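Long-range contact in dihydrofolate reductase, putative (Aspergillus flavus, PDB 6DRS), which probably catalyses the NADPH-dependent reduction of dihydrofolate to tetrahydrofolate, the reaction blocked by antifolate inhibitors: residues A[36-44]-A[232-241]. Residues are numbered along the deposited sequence; the frame is centred on the assembly and turned at random.
With H8A (3-{[(3R)-7,9-diamino-3-methyl-2,3-dihydrofuro[2,3-f]quinazolin-4-yl]oxy}benzonitrile), chain G.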
ATOM      1  N   ARG A  36       3.138 -15.861  -1.043  1.00 21.18           N
ATOM      2  CA  ARG A  36       2.083 -15.074  -0.430  1.00 21.78           C
ATOM      3  C   ARG A  36       2.198 -15.099   1.103  1.00 19.25           C
ATOM      4  O   ARG A  36       2.146 -16.147   1.734  1.00 16.48           O
ATOM      5  CB  ARG A  36       0.739 -15.639  -0.897  1.00 27.26           C
ATOM      6  CG  ARG A  36      -0.488 -15.040  -0.223  1.00 34.67           C
ATOM      7  CD  ARG A  36      -1.780 -15.386  -0.947  1.00 43.74           C
ATOM      8  NE  ARG A  36      -2.864 -14.521  -0.494  1.00 51.18           N
ATOM      9  CZ  ARG A  36      -3.658 -14.778   0.545  1.00 53.80           C
ATOM     10  NH1 ARG A  36      -3.709 -16.000   1.054  1.00 52.33           N
ATOM     11  NH2 ARG A  36      -4.387 -13.805   1.073  1.00 49.68           N
ATOM     12  N   ILE A  37       2.304 -13.920   1.706  1.00 18.02           N
ATOM     13  CA  ILE A  37       2.221 -13.842   3.161  1.00 17.09           C
ATOM     14  C   ILE A  37       0.808 -13.393   3.563  1.00 16.84           C
ATOM     15  O   ILE A  37       0.502 -12.193   3.506  1.00 16.52           O
ATOM     16  CB  ILE A  37       3.327 -12.909   3.694  1.00 15.96           C
ATOM     17  CG1 ILE A  37       4.684 -13.273   3.082  1.00 15.81           C
ATOM     18  CG2 ILE A  37       3.360 -12.926   5.214  1.00 16.62           C
ATOM     19  CD1 ILE A  37       5.841 -12.349   3.406  1.00 15.54           C
ATOM     20  N   LYS A  38      -0.027 -14.315   4.041  1.00 18.02           N
ATOM     21  CA  LYS A  38      -1.435 -13.991   4.404  1.00 20.69           C
ATOM     22  C   LYS A  38      -1.511 -12.848   5.428  1.00 19.28           C
ATOM     23  O   LYS A  38      -2.351 -11.967   5.279  1.00 20.26           O
ATOM     24  CB  LYS A  38      -2.205 -15.183   4.978  1.00 25.40           C
ATOM     25  CG  LYS A  38      -2.968 -16.037   3.972  1.00 34.07           C
ATOM     26  CD  LYS A  38      -2.208 -17.298   3.542  1.00 41.14           C
ATOM     27  CE  LYS A  38      -3.083 -18.360   2.902  1.00 44.58           C
ATOM     28  NZ  LYS A  38      -2.636 -19.723   3.286  1.00 51.68           N
ATOM     29  N   ALA A  39      -0.653 -12.852   6.447  1.00 16.89           N
ATOM     30  CA  ALA A  39      -0.725 -11.811   7.480  1.00 16.65           C
ATOM     31  C   ALA A  39      -0.376 -10.427   6.894  1.00 15.81           C
ATOM     32  O   ALA A  39      -0.992  -9.424   7.269  1.00 15.29           O
ATOM     33  CB  ALA A  39       0.150 -12.168   8.657  1.00 15.27           C
ATOM     34  N   ASP A  40       0.577 -10.344   5.970  1.00 13.85           N
ATOM     35  CA  ASP A  40       0.892  -9.030   5.384  1.00 13.59           C
ATOM     36  C   ASP A  40      -0.257  -8.533   4.488  1.00 14.78           C
ATOM     37  O   ASP A  40      -0.606  -7.356   4.536  1.00 14.06           O
ATOM     38  CB  ASP A  40       2.217  -9.007   4.627  1.00 12.33           C
ATOM     39  CG  ASP A  40       2.445  -7.632   4.007  1.00 12.33           C
ATOM     40  OD1 ASP A  40       2.521  -6.644   4.761  1.00 11.89           O
ATOM     41  OD2 ASP A  40       2.478  -7.545   2.763  1.00 12.58           O
ATOM     42  N   MET A  41      -0.816  -9.427   3.678  1.00 15.89           N
ATOM     43  CA  MET A  41      -1.940  -9.179   2.770  1.00 18.56           C
ATOM     44  C   MET A  41      -3.159  -8.659   3.539  1.00 18.50           C
ATOM     45  O   MET A  41      -3.795  -7.695   3.114  1.00 17.72           O
ATOM     46  CB  MET A  41      -2.403 -10.484   2.119  1.00 21.38           C
ATOM     47  CG  MET A  41      -1.438 -11.033   1.129  1.00 26.97           C
ATOM     48  SD  MET A  41      -1.208  -9.913  -0.256  1.00 37.74           S
ATOM     49  CE  MET A  41      -0.474 -11.087  -1.407  1.00 38.08           C
ATOM     50  N   SER A  42      -3.530  -9.361   4.611  1.00 17.09           N
ATOM     51  CA  SER A  42      -4.716  -8.967   5.334  1.00 16.03           C
ATOM     52  C   SER A  42      -4.468  -7.631   6.064  1.00 14.40           C
ATOM     53  O   SER A  42      -5.363  -6.755   6.140  1.00 13.90           O
ATOM     54  CB  SER A  42      -5.218 -10.088   6.226  1.00 15.90           C
ATOM     55  OG  SER A  42      -4.332 -10.307   7.314  1.00 17.24           O
ATOM     56  N   PHE A  43      -3.243  -7.454   6.557  1.00 13.33           N
ATOM     57  CA  PHE A  43      -2.851  -6.230   7.205  1.00 12.35           C
ATOM     58  C   PHE A  43      -2.934  -5.079   6.200  1.00 12.48           C
ATOM     59  O   PHE A  43      -3.469  -4.001   6.503  1.00 12.15           O
ATOM     60  CB  PHE A  43      -1.461  -6.340   7.848  1.00 11.77           C
ATOM     61  CG  PHE A  43      -0.900  -5.026   8.354  1.00 11.93           C
ATOM     62  CD1 PHE A  43      -1.196  -4.562   9.635  1.00 11.77           C
ATOM     63  CD2 PHE A  43      -0.049  -4.255   7.568  1.00 11.53           C
ATOM     64  CE1 PHE A  43      -0.656  -3.371  10.110  1.00 11.47           C
ATOM     65  CE2 PHE A  43       0.476  -3.057   8.031  1.00 10.98           C
ATOM     66  CZ  PHE A  43       0.168  -2.608   9.301  1.00 11.53           C
ATOM     67  N   PHE A  44      -2.397  -5.301   5.012  1.00 12.39           N
ATOM     68  CA  PHE A  44      -2.425  -4.266   3.976  1.00 12.63           C
ATOM     69  C   PHE A  44      -3.880  -3.921   3.637  1.00 12.71           C
ATOM     70  O   PHE A  44      -4.197  -2.763   3.452  1.00 12.25           O
ATOM     71  CB  PHE A  44      -1.674  -4.707   2.716  1.00 11.12           C
ATOM     72  CG  PHE A  44      -1.878  -3.792   1.530  1.00 10.75           C
ATOM     73  CD1 PHE A  44      -1.093  -2.652   1.358  1.00 10.31           C
ATOM     74  CD2 PHE A  44      -2.849  -4.079   0.571  1.00 10.22           C
ATOM     75  CE1 PHE A  44      -1.280  -1.816   0.258  1.00  9.99           C
ATOM     76  CE2 PHE A  44      -3.035  -3.234  -0.519  1.00 10.29           C
ATOM     77  CZ  PHE A  44      -2.253  -2.106  -0.674  1.00  9.74           C
ATOM     78  N   LYS A 232       6.739 -12.125  14.114  1.00 23.96           N
ATOM     79  CA  LYS A 232       5.686 -13.144  14.136  1.00 27.72           C
ATOM     80  C   LYS A 232       5.999 -14.150  13.020  1.00 27.45           C
ATOM     81  O   LYS A 232       6.464 -13.767  11.947  1.00 24.35           O
ATOM     82  CB  LYS A 232       4.334 -12.482  13.858  1.00 31.99           C
ATOM     83  CG  LYS A 232       4.197 -11.046  14.365  1.00 37.69           C
ATOM     84  CD  LYS A 232       3.447 -10.105  13.431  1.00 41.11           C
ATOM     85  CE  LYS A 232       1.983 -10.479  13.296  1.00 48.10           C
ATOM     86  NZ  LYS A 232       1.319  -9.722  12.210  1.00 52.59           N
ATOM     87  N   ASP A 233       5.778 -15.431  13.265  1.00 28.71           N
ATOM     88  CA  ASP A 233       6.232 -16.427  12.312  1.00 30.23           C
ATOM     89  C   ASP A 233       5.124 -16.634  11.290  1.00 30.29           C
ATOM     90  O   ASP A 233       3.997 -16.768  11.674  1.00 30.51           O
ATOM     91  CB  ASP A 233       6.639 -17.739  12.990  1.00 34.59           C
ATOM     92  CG  ASP A 233       8.052 -17.718  13.565  1.00 40.49           C
ATOM     93  OD1 ASP A 233       8.941 -17.022  13.001  1.00 41.67           O
ATOM     94  OD2 ASP A 233       8.263 -18.404  14.574  1.00 47.29           O
ATOM     95  N   GLU A 234       5.460 -16.628  10.010  1.00 31.67           N
ATOM     96  CA  GLU A 234       4.487 -16.944   8.983  1.00 33.34           C
ATOM     97  C   GLU A 234       5.124 -17.938   8.011  1.00 33.30           C
ATOM     98  O   GLU A 234       5.631 -17.539   6.973  1.00 33.32           O
ATOM     99  CB  GLU A 234       4.030 -15.665   8.270  1.00 35.50           C
ATOM    100  CG  GLU A 234       3.742 -14.490   9.200  1.00 40.62           C
ATOM    101  CD  GLU A 234       2.414 -14.522   9.958  1.00 43.20           C
ATOM    102  OE1 GLU A 234       1.540 -15.359   9.611  1.00 40.57           O
ATOM    103  OE2 GLU A 234       2.246 -13.703  10.901  1.00 45.43           O
ATOM    104  N   GLY A 235       5.122 -19.222   8.368  1.00 33.87           N
ATOM    105  CA  GLY A 235       5.686 -20.263   7.497  1.00 32.33           C
ATOM    106  C   GLY A 235       7.201 -20.162   7.441  1.00 30.78           C
ATOM    107  O   GLY A 235       7.863 -20.283   8.459  1.00 31.90           O
ATOM    108  N   GLU A 236       7.752 -19.857   6.273  1.00 32.59           N
ATOM    109  CA  GLU A 236       9.209 -19.749   6.113  1.00 32.46           C
ATOM    110  C   GLU A 236       9.698 -18.305   6.278  1.00 29.57           C
ATOM    111  O   GLU A 236      10.926 -18.071   6.242  1.00 29.66           O
ATOM    112  CB  GLU A 236       9.653 -20.306   4.761  1.00 42.05           C
ATOM    113  CG  GLU A 236       9.827 -21.814   4.780  1.00 53.58           C
ATOM    114  CD  GLU A 236       8.841 -22.527   3.871  1.00 62.81           C
ATOM    115  OE1 GLU A 236       8.377 -21.891   2.891  1.00 68.00           O
ATOM    116  OE2 GLU A 236       8.539 -23.712   4.139  1.00 67.16           O
ATOM    117  N   VAL A 237       8.786 -17.347   6.461  1.00 23.21           N
ATOM    118  CA  VAL A 237       9.224 -16.008   6.778  1.00 20.04           C
ATOM    119  C   VAL A 237       8.847 -15.664   8.225  1.00 17.83           C
ATOM    120  O   VAL A 237       8.003 -16.302   8.815  1.00 16.55           O
ATOM    121  CB  VAL A 237       8.689 -14.974   5.773  1.00 20.56           C
ATOM    122  CG1 VAL A 237       9.343 -15.144   4.411  1.00 20.00           C
ATOM    123  CG2 VAL A 237       7.165 -14.978   5.676  1.00 19.69           C
ATOM    124  N   ARG A 238       9.522 -14.671   8.780  1.00 17.71           N
ATOM    125  CA  ARG A 238       8.997 -13.925   9.931  1.00 18.92           C
ATOM    126  C   ARG A 238       8.767 -12.465   9.486  1.00 17.86           C
ATOM    127  O   ARG A 238       9.506 -11.945   8.629  1.00 17.23           O
ATOM    128  CB  ARG A 238       9.853 -14.121  11.194  1.00 19.12           C
ATOM    129  CG  ARG A 238      11.306 -13.663  11.073  1.00 21.54           C
ATOM    130  CD  ARG A 238      12.239 -13.660  12.296  1.00 22.96           C
ATOM    131  NE  ARG A 238      13.348 -12.703  12.145  1.00 23.36           N
ATOM    132  CZ  ARG A 238      14.087 -12.145  13.123  1.00 25.19           C
ATOM    133  NH1 ARG A 238      14.005 -12.551  14.382  1.00 26.79           N
ATOM    134  NH2 ARG A 238      14.918 -11.156  12.835  1.00 25.36           N
ATOM    135  N   ILE A 239       7.744 -11.804  10.051  1.00 17.45           N
ATOM    136  CA  ILE A 239       7.371 -10.415   9.673  1.00 17.13           C
ATOM    137  C   ILE A 239       7.136  -9.574  10.941  1.00 17.40           C
ATOM    138  O   ILE A 239       6.747 -10.106  11.991  1.00 19.17           O
ATOM    139  CB  ILE A 239       6.129 -10.406   8.742  1.00 16.21           C
ATOM    140  CG1 ILE A 239       4.864 -10.895   9.468  1.00 15.37           C
ATOM    141  CG2 ILE A 239       6.411 -11.170   7.446  1.00 15.22           C
ATOM    142  CD1 ILE A 239       3.551 -10.538   8.789  1.00 13.95           C
ATOM    143  N   GLN A 240       7.360  -8.271  10.824  1.00 16.78           N
ATOM    144  CA  GLN A 240       7.027  -7.293  11.845  1.00 16.52           C
ATOM    145  C   GLN A 240       6.662  -5.980  11.135  1.00 17.56           C
ATOM    146  O   GLN A 240       7.139  -5.717  10.001  1.00 15.97           O
ATOM    147  CB  GLN A 240       8.165  -7.089  12.853  1.00 17.22           C
ATOM    148  CG  GLN A 240       9.396  -6.460  12.230  1.00 18.44           C
ATOM    149  CD  GLN A 240      10.424  -5.862  13.161  1.00 18.87           C
ATOM    150  OE1 GLN A 240      11.295  -5.121  12.724  1.00 19.73           O
ATOM    151  NE2 GLN A 240      10.356  -6.181  14.440  1.00 18.81           N
ATOM    152  N   MET A 241       5.850  -5.150  11.813  1.00 16.65           N
ATOM    153  CA  MET A 241       5.365  -3.883  11.255  1.00 16.19           C
ATOM    154  C   MET A 241       5.957  -2.730  12.064  1.00 16.67           C
ATOM    155  O   MET A 241       5.944  -2.752  13.289  1.00 17.11           O
ATOM    156  CB  MET A 241       3.831  -3.840  11.272  1.00 16.13           C
ATOM    157  CG  MET A 241       3.186  -4.685  10.151  1.00 15.72           C
ATOM    158  SD  MET A 241       3.208  -6.478  10.398  1.00 17.89           S
ATOM    159  CE  MET A 241       1.984  -7.034   9.213  1.00 16.42           C
TER
HETATM  160  C2  H8A G 306       0.399  -6.229  -1.769  1.00 18.37           C
HETATM  161  C3  H8A G 306       0.810  -6.329  -0.436  1.00 17.43           C
HETATM  162  C4  H8A G 306       1.352  -5.203   0.217  1.00 16.69           C
HETATM  163  C5  H8A G 306       1.515  -3.976  -0.465  1.00 16.04           C
HETATM  164  C6  H8A G 306       1.068  -3.916  -1.806  1.00 17.07           C
HETATM  165  C7  H8A G 306       0.551  -5.021  -2.425  1.00 17.51           C
HETATM  166  C8  H8A G 306       2.032  -2.896   0.215  1.00 13.12           C
HETATM  167  O1  H8A G 306      -0.137  -7.299  -2.418  1.00 22.12           O
HETATM  168  C10 H8A G 306       2.259  -4.185   2.150  1.00 14.02           C
HETATM  169  C14 H8A G 306      -1.491  -7.464  -2.656  1.00 27.61           C
HETATM  170  C15 H8A G 306      -1.891  -8.367  -3.665  1.00 30.21           C
HETATM  171  C16 H8A G 306      -3.259  -8.556  -3.925  1.00 30.17           C
HETATM  172  C17 H8A G 306      -4.215  -7.845  -3.177  1.00 29.75           C
HETATM  173  C18 H8A G 306      -3.854  -6.938  -2.160  1.00 29.37           C
HETATM  174  N9  H8A G 306       2.411  -3.020   1.507  1.00 13.31           N
HETATM  175  N11 H8A G 306       1.767  -5.270   1.513  1.00 16.10           N
HETATM  176  N12 H8A G 306       2.155  -1.614  -0.469  1.00 12.63           N
HETATM  177  N13 H8A G 306       2.655  -4.361   3.551  1.00 14.14           N
HETATM  178  C19 H8A G 306      -2.474  -6.759  -1.921  1.00 28.07           C
HETATM  179  C20 H8A G 306      -4.786  -6.266  -1.465  1.00 32.29           C
HETATM  180  N21 H8A G 306      -5.628  -5.636  -0.890  1.00 26.31           N
HETATM  181  C22 H8A G 306       0.193  -4.732  -3.809  1.00 18.44           C
HETATM  182  C23 H8A G 306       0.783  -3.329  -3.978  1.00 18.30           C
HETATM  183  O24 H8A G 306       1.095  -2.840  -2.661  1.00 17.72           O
HETATM  184  C25 H8A G 306      -1.300  -4.498  -3.873  1.00 18.87           C
HETATM  185  O   HOH W   1       1.081 -15.232   6.932  1.00 20.24           O
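Met241 lies over one face of the Phe43 ring, the two side chains running past each other in opposite directions. Met241 CG sits 3.9 Å from the centroid of the Phe43 ring, 17° off the normal, in a CH-pi contact. The sulfur is also above the face but more distant, a Met-aromatic contact, and the bend of the methionine chain at chi2 (75°) returns CE to the root of the ring, 3.6 Å from Phe43 CG.

Aliphatic packing continues toward the N-terminal end of helix 38-49. Ile37, the N-cap residue, extends its longer branch so that CD1 meets Val237 CG2 tip to tip at 3.7 Å. With CG2 anti to the backbone N, its other branch faces Ile239 CG2 and the CB of Glu234. Ile239 in turn reaches the helix through CD1, which lies 3.8 Å from Ala39 CB. Val181 of the neighbouring strand 174-183 touches Ile37, Val237 and Ile239 alike.

The strand side is a beta hairpin, 232-234 paired antiparallel with the start of 237-246 through a type II' turn from Glu234 to Val237; in the dihydrofolate reductase fold it borders the helix that carries the antifolate-binding acidic residue. That residue, Asp40, receives an almost straight hydrogen bond (175°) from N13 of the inhibitor at OD1, 2.6 Å away, and OD1 also bonds to Thr179. On the same side of the helix, Phe44 lies with one ring face against the inhibitor's fused ring system.

Polar linkage between helix and hairpin runs through one water. It accepts from Ala39 N in the helix's first turn and donates to Glu234 OE1 at 2.7 Å, while the carboxylate's OE2 rests 3.4 Å from Ala39 CB.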